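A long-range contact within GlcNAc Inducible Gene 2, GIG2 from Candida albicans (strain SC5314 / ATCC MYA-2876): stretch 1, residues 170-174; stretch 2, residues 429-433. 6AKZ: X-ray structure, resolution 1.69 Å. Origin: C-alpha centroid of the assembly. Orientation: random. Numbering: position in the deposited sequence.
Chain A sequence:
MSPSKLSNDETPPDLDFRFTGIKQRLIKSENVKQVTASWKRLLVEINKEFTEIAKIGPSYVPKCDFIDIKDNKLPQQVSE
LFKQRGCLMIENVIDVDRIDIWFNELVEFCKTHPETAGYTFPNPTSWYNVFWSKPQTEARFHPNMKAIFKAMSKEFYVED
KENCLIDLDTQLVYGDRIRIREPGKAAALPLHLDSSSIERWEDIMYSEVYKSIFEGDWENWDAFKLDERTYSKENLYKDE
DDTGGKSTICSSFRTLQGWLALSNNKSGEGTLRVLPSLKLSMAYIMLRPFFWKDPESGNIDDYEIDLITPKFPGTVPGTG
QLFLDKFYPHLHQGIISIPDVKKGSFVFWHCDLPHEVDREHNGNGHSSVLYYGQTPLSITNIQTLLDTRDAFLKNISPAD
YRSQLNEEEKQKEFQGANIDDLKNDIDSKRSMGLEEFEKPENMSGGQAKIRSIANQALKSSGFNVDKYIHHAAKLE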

ATOM      1  N   THR A 170      -0.745 -12.074  11.635  1.00 14.96           N
ATOM      2  CA  THR A 170      -0.799 -12.976  10.552  1.00 13.88           C
ATOM      3  C   THR A 170      -0.629 -12.217   9.239  1.00 15.27           C
ATOM      4  O   THR A 170      -1.412 -11.276   8.941  1.00 14.07           O
ATOM      5  CB  THR A 170      -2.095 -13.712  10.556  1.00 16.73           C
ATOM      6  OG1 THR A 170      -2.105 -14.594  11.703  1.00 17.98           O
ATOM      7  CG2 THR A 170      -2.270 -14.534   9.281  1.00 15.27           C
ATOM      8  N   GLN A 171       0.330 -12.693   8.426  1.00 12.64           N
ATOM      9  CA  GLN A 171       0.530 -12.200   7.063  1.00 13.19           C
ATOM     10  C   GLN A 171      -0.197 -13.086   6.079  1.00 14.26           C
ATOM     11  O   GLN A 171       0.007 -14.264   6.087  1.00 16.23           O
ATOM     12  CB  GLN A 171       2.024 -12.197   6.754  1.00 14.95           C
ATOM     13  CG  GLN A 171       2.443 -11.934   5.346  1.00 14.43           C
ATOM     14  CD  GLN A 171       2.121 -10.546   4.818  1.00 15.72           C
ATOM     15  OE1 GLN A 171       1.647  -9.635   5.536  1.00 15.81           O
ATOM     16  NE2 GLN A 171       2.496 -10.337   3.586  1.00 15.34           N
ATOM     17  N   LEU A 172      -0.999 -12.515   5.233  1.00 13.28           N
ATOM     18  CA  LEU A 172      -1.608 -13.223   4.077  1.00 13.38           C
ATOM     19  C   LEU A 172      -0.829 -12.855   2.814  1.00 13.25           C
ATOM     20  O   LEU A 172      -0.269 -11.767   2.677  1.00 14.02           O
ATOM     21  CB  LEU A 172      -3.056 -12.796   3.864  1.00 14.39           C
ATOM     22  CG  LEU A 172      -3.968 -13.065   5.048  1.00 14.84           C
ATOM     23  CD1 LEU A 172      -5.383 -12.738   4.681  1.00 15.41           C
ATOM     24  CD2 LEU A 172      -3.815 -14.473   5.617  1.00 17.40           C
ATOM     25  N   VAL A 173      -0.893 -13.744   1.841  1.00 13.27           N
ATOM     26  CA  VAL A 173      -0.393 -13.469   0.537  1.00 14.58           C
ATOM     27  C   VAL A 173      -1.472 -12.896  -0.379  1.00 14.84           C
ATOM     28  O   VAL A 173      -2.505 -13.569  -0.724  1.00 14.21           O
ATOM     29  CB  VAL A 173       0.249 -14.697  -0.119  1.00 13.55           C
ATOM     30  CG1 VAL A 173       0.633 -14.446  -1.610  1.00 15.13           C
ATOM     31  CG2 VAL A 173       1.460 -15.188   0.697  1.00 16.16           C
ATOM     32  N   TYR A 174      -1.169 -11.685  -0.842  1.00 15.55           N
ATOM     33  CA  TYR A 174      -1.833 -11.106  -2.005  1.00 16.08           C
ATOM     34  C   TYR A 174      -0.884 -11.371  -3.178  1.00 16.44           C
ATOM     35  O   TYR A 174       0.221 -10.878  -3.183  1.00 15.76           O
ATOM     36  CB  TYR A 174      -2.109  -9.638  -1.795  1.00 18.08           C
ATOM     37  CG  TYR A 174      -2.564  -8.931  -3.023  1.00 19.12           C
ATOM     38  CD1 TYR A 174      -3.854  -9.132  -3.530  1.00 19.19           C
ATOM     39  CD2 TYR A 174      -1.720  -8.075  -3.690  1.00 19.64           C
ATOM     40  CE1 TYR A 174      -4.302  -8.453  -4.667  1.00 23.88           C
ATOM     41  CE2 TYR A 174      -2.159  -7.389  -4.851  1.00 20.40           C
ATOM     42  CZ  TYR A 174      -3.432  -7.579  -5.327  1.00 23.05           C
ATOM     43  OH  TYR A 174      -3.839  -6.913  -6.462  1.00 24.60           O
TER
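Stretch 2, residues 429-433: KRSMG

Residues 429-433 bring the last turn of a helix and its exit against the extended segment 170-174, in a small contact that buries 225 Å²; the touching residues are at least 258 positions apart in sequence. The helix, already under way before Lys429, gives way near Ser431; Met432 (phi/psi -101/1) leads to Gly433, whose positive phi (81°), readily adopted by glycine, belongs to a Schellman motif. Within the stretch, Gly433 N bonds to Arg430 O and Met432 N to Lys429 O, each at 3.1 Å. The backbones come nearest at Leu172 and Ser431, with their CA atoms 4.4 Å apart.

Ser431 is the centre of the contact and engages the opposing backbone twice. With chi1 at -63° (m), its hydroxyl donates a short hydrogen bond from OG to Gln171 O, 2.6 Å. Its carbonyl accepts from the other segment: Val173 N lies 3.0 Å from Ser431 O, and the N-H...O angle of 169° makes this bond nearly linear. The same oxygen receives a CA-H...O contact from Leu172 CA at 3.6 Å, and a water donates to both Ser431 O (2.8 Å) and Val173 O (2.9 Å), bridging the two backbones.

The extended backbone sends successive side chains different ways. The CA-to-CB bond of Val173 is directed toward the other stretch; its t rotamer places CG2 3.8 Å from Met432 SD. Met432 has its CA-to-CB bond directed away, yet three successive m torsions fold the chain so that its sulfur meets the valine. Leu172 (m, t) starts sideways, but its end comes nearer, bringing CD2 to 4.5 Å from Arg430 O. Gln171 contributes its carbonyl, while its side-chain amide is hydrogen-bonded elsewhere in the structure. The CA-to-CB bond of Tyr174 is directed away, and the extended side chain of Lys429 remains out of reach.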

ATOM      1  N   LYS A 429       1.502 -22.290   4.589  1.00 16.41           N
ATOM      2  CA  LYS A 429       0.281 -22.724   3.984  1.00 16.40           C
ATOM      3  C   LYS A 429      -0.924 -21.908   4.515  1.00 15.31           C
ATOM      4  O   LYS A 429      -1.839 -21.593   3.766  1.00 18.00           O
ATOM      5  CB  LYS A 429       0.040 -24.227   4.257  1.00 17.44           C
ATOM      6  CG  LYS A 429       0.985 -25.111   3.517  1.00 20.18           C
ATOM      7  CD  LYS A 429       0.851 -26.524   3.894  1.00 25.45           C
ATOM      8  CE  LYS A 429       1.665 -27.353   2.901  1.00 29.84           C
ATOM      9  NZ  LYS A 429       1.648 -28.773   3.339  1.00 29.44           N
ATOM     10  N   ARG A 430      -0.871 -21.489   5.762  1.00 14.89           N
ATOM     11  CA  ARG A 430      -1.968 -20.667   6.327  1.00 13.76           C
ATOM     12  C   ARG A 430      -1.986 -19.321   5.640  1.00 14.24           C
ATOM     13  O   ARG A 430      -3.035 -18.859   5.312  1.00 13.40           O
ATOM     14  CB  ARG A 430      -1.773 -20.471   7.817  1.00 14.78           C
ATOM     15  CG  ARG A 430      -2.192 -21.713   8.601  1.00 15.68           C
ATOM     16  CD  ARG A 430      -1.755 -21.555  10.039  1.00 16.28           C
ATOM     17  NE  ARG A 430      -2.160 -22.745  10.802  1.00 17.47           N
ATOM     18  CZ  ARG A 430      -1.456 -23.340  11.774  1.00 20.27           C
ATOM     19  NH1 ARG A 430      -0.341 -22.839  12.253  1.00 20.94           N
ATOM     20  NH2 ARG A 430      -1.982 -24.411  12.378  1.00 22.72           N
ATOM     21  N   SER A 431      -0.811 -18.761   5.362  1.00 13.97           N
ATOM     22  CA  SER A 431      -0.739 -17.535   4.572  1.00 14.64           C
ATOM     23  C   SER A 431      -1.366 -17.533   3.143  1.00 13.50           C
ATOM     24  O   SER A 431      -1.803 -16.479   2.586  1.00 14.25           O
ATOM     25  CB  SER A 431       0.713 -16.995   4.593  1.00 12.89           C
ATOM     26  OG  SER A 431       1.111 -16.653   5.898  1.00 15.41           O
ATOM     27  N   MET A 432      -1.461 -18.738   2.550  1.00 14.47           N
ATOM     28  CA  MET A 432      -1.913 -19.004   1.244  1.00 15.38           C
ATOM     29  C   MET A 432      -3.320 -19.494   1.246  1.00 16.90           C
ATOM     30  O   MET A 432      -3.825 -19.811   0.214  1.00 16.34           O
ATOM     31  CB  MET A 432      -1.037 -20.153   0.625  1.00 15.24           C
ATOM     32  CG  MET A 432       0.398 -19.802   0.332  1.00 17.15           C
ATOM     33  SD  MET A 432       0.525 -18.525  -0.960  1.00 18.57           S
ATOM     34  CE  MET A 432      -0.240 -19.219  -2.391  1.00 18.38           C
ATOM     35  N   GLY A 433      -3.959 -19.608   2.397  1.00 15.80           N
ATOM     36  CA  GLY A 433      -5.340 -20.025   2.452  1.00 15.81           C
ATOM     37  C   GLY A 433      -5.483 -21.543   2.341  1.00 15.94           C
ATOM     38  O   GLY A 433      -6.542 -22.005   1.971  1.00 19.81           O
TER
HETATM   39  O   HOH W   1      -3.866 -15.308   1.175  1.00 23.35           O